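Local coordinates for polymerase cofactor VP35 (Reston ebolavirus, PDB 3L2A), which binds RNA through its interferon inhibitory domain, helps the virus evade the host interferon response and probably serves as a cofactor of the viral RNA polymerase, at residues I83-S88 with L116-D121. Numbering follows the deposited sequence.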
loop_
_atom_site.group_PDB
_atom_site.type_symbol
_atom_site.label_atom_id
_atom_site.label_comp_id
_atom_site.label_asym_id
_atom_site.label_seq_id
_atom_site.Cartn_x
_atom_site.Cartn_y
_atom_site.Cartn_z
ATOM N N ILE A 83 9.023 -7.184 -0.019
ATOM C CA ILE A 83 10.347 -6.747 0.413
ATOM C C ILE A 83 10.888 -5.788 -0.644
ATOM O O ILE A 83 10.887 -6.105 -1.847
ATOM C CB ILE A 83 11.304 -7.950 0.588
ATOM C CG1 ILE A 83 10.764 -8.900 1.665
ATOM C CG2 ILE A 83 12.719 -7.469 0.932
ATOM C CD1 ILE A 83 11.472 -10.272 1.740
ATOM N N ILE A 84 11.329 -4.618 -0.209
ATOM C CA ILE A 84 11.950 -3.644 -1.086
ATOM C C ILE A 84 13.403 -3.445 -0.616
ATOM O O ILE A 84 13.638 -2.994 0.500
ATOM C CB ILE A 84 11.151 -2.314 -1.074
ATOM C CG1 ILE A 84 9.697 -2.568 -1.510
ATOM C CG2 ILE A 84 11.811 -1.268 -1.953
ATOM C CD1 ILE A 84 8.773 -1.379 -1.365
ATOM N N HIS A 85 14.369 -3.814 -1.454
ATOM C CA HIS A 85 15.781 -3.699 -1.085
ATOM C C HIS A 85 16.282 -2.273 -1.241
ATOM O O HIS A 85 16.119 -1.668 -2.307
ATOM C CB HIS A 85 16.637 -4.636 -1.928
ATOM C CG HIS A 85 16.400 -6.081 -1.642
ATOM N ND1 HIS A 85 15.338 -6.781 -2.173
ATOM C CD2 HIS A 85 17.086 -6.959 -0.874
ATOM C CE1 HIS A 85 15.381 -8.031 -1.746
ATOM N NE2 HIS A 85 16.433 -8.164 -0.957
ATOM N N ILE A 86 16.893 -1.740 -0.183
ATOM C CA ILE A 86 17.400 -0.364 -0.201
ATOM C C ILE A 86 18.811 -0.275 0.367
ATOM O O ILE A 86 19.207 -1.074 1.235
ATOM C CB ILE A 86 16.477 0.650 0.539
ATOM C CG1 ILE A 86 16.293 0.244 2.003
ATOM C CG2 ILE A 86 15.129 0.860 -0.208
ATOM C CD1 ILE A 86 15.753 1.345 2.865
ATOM N N ARG A 87 19.549 0.729 -0.098
ATOM C CA ARG A 87 20.973 0.887 0.195
ATOM C C ARG A 87 21.276 1.550 1.553
ATOM O O ARG A 87 22.299 1.246 2.177
ATOM C CB ARG A 87 21.633 1.620 -0.985
ATOM C CG ARG A 87 22.903 2.383 -0.703
ATOM C CD ARG A 87 23.005 3.579 -1.639
ATOM N NE ARG A 87 22.036 4.619 -1.290
ATOM C CZ ARG A 87 22.288 5.630 -0.465
ATOM N NH1 ARG A 87 23.484 5.756 0.100
ATOM N NH2 ARG A 87 21.342 6.522 -0.205
ATOM N N SER A 88 20.390 2.449 2.003
ATOM C CA SER A 88 20.525 3.102 3.314
ATOM C C SER A 88 19.184 3.649 3.807
ATOM O O SER A 88 18.229 3.718 3.045
ATOM C CB SER A 88 21.523 4.264 3.237
ATOM O OG SER A 88 20.961 5.356 2.521
ATOM N N LEU A 116 8.338 -4.052 3.415
ATOM C CA LEU A 116 9.506 -4.271 4.264
ATOM C C LEU A 116 10.709 -3.766 3.512
ATOM O O LEU A 116 10.944 -4.167 2.384
ATOM C CB LEU A 116 9.669 -5.755 4.538
ATOM C CG LEU A 116 8.436 -6.499 5.041
ATOM C CD1 LEU A 116 8.762 -7.958 5.220
ATOM C CD2 LEU A 116 7.949 -5.917 6.352
ATOM N N PHE A 117 11.451 -2.851 4.130
ATOM C CA PHE A 117 12.643 -2.315 3.509
ATOM C C PHE A 117 13.796 -3.123 4.052
ATOM O O PHE A 117 14.086 -3.050 5.245
ATOM C CB PHE A 117 12.836 -0.848 3.875
ATOM C CG PHE A 117 11.817 0.073 3.267
ATOM C CD1 PHE A 117 10.873 0.699 4.066
ATOM C CD2 PHE A 117 11.815 0.317 1.888
ATOM C CE1 PHE A 117 9.940 1.577 3.528
ATOM C CE2 PHE A 117 10.877 1.197 1.321
ATOM C CZ PHE A 117 9.937 1.827 2.149
ATOM N N LYS A 118 14.444 -3.897 3.195
ATOM C CA LYS A 118 15.594 -4.670 3.638
ATOM C C LYS A 118 16.884 -3.922 3.354
ATOM O O LYS A 118 17.214 -3.637 2.195
ATOM C CB LYS A 118 15.636 -6.054 2.978
ATOM C CG LYS A 118 16.879 -6.845 3.331
ATOM C CD LYS A 118 16.613 -8.327 3.326
ATOM C CE LYS A 118 17.790 -9.097 3.914
ATOM N NZ LYS A 118 17.469 -10.548 3.892
ATOM N N MET A 119 17.611 -3.600 4.424
ATOM C CA MET A 119 18.828 -2.817 4.248
ATOM C C MET A 119 20.099 -3.662 4.214
ATOM O O MET A 119 20.068 -4.902 4.312
ATOM C CB MET A 119 18.871 -1.703 5.307
ATOM C CG MET A 119 17.651 -0.761 5.237
ATOM S SD MET A 119 17.472 0.369 6.619
ATOM C CE MET A 119 17.367 -0.799 7.980
ATOM N N GLN A 120 21.225 -3.001 3.980
ATOM C CA GLN A 120 22.490 -3.691 3.773
ATOM C C GLN A 120 22.972 -4.525 4.961
ATOM O O GLN A 120 23.491 -5.633 4.764
ATOM C CB GLN A 120 23.565 -2.715 3.291
ATOM C CG GLN A 120 23.206 -2.071 1.949
ATOM C CD GLN A 120 24.433 -1.283 1.339
ATOM O OE1 GLN A 120 24.446 -1.292 0.023
ATOM N NE2 GLN A 120 25.487 -0.651 2.256
ATOM N N ASP A 121 22.789 -4.017 6.181
ATOM C CA ASP A 121 23.243 -4.725 7.387
ATOM C C ASP A 121 22.448 -5.994 7.699
ATOM O O ASP A 121 22.717 -6.689 8.683
ATOM C CB ASP A 121 23.299 -3.784 8.601
ATOM C CG ASP A 121 21.931 -3.333 9.072
ATOM O OD1 ASP A 121 20.986 -3.299 8.257
ATOM O OD2 ASP A 121 21.814 -2.995 10.271
#
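Ile-86, just after the parallel strand pair, crosses Phe-117 obliquely. Ile-86 CD1 reaches Phe-117 CB at 3.8 Å, while its CG2 approaches ring atom CD2. Ile-84 shares a sheet face with Phe-117 and also meets this ring atom, its CB 4.0 Å from Phe-117 CD2; its side chain lies beside the phenylalanine, pointing the same way. In Ile-86, CG1 sits between the backbone N and the carbonyl carbon (chi1 59°). There it packs 3.6 Å from Met-119 CG, the two side chains running side by side.

Ile-83, His-85, Leu-116 and Lys-118 point to the other face. Ile-83 CG2 lies 3.8 Å from Lys-118 CB. A chi1 of 175° puts Lys-118 CG anti to its backbone N, 4.2 Å from His-85 CD2.

Three backbone hydrogen bonds join the segments in the parallel pattern. Ile-84 bonds to both residues flanking Phe-117: its N donates to Leu-116 O at 2.7 Å, and its O accepts from Lys-118 N at 3.0 Å. Ile-86 N reaches Lys-118 O at 3.1 Å, just past the end of strand 83-85.

Strand 83-85 is an outermost strand of the mixed four-stranded sheet, paired with 113-118. On the other flank of 113-118 runs antiparallel strand 124-128, where Leu-127 touches Phe-117 and Leu-125 touches Met-119. Ile-92, from the loop after strand 83-85, packs on both Ile-86 and Phe-117.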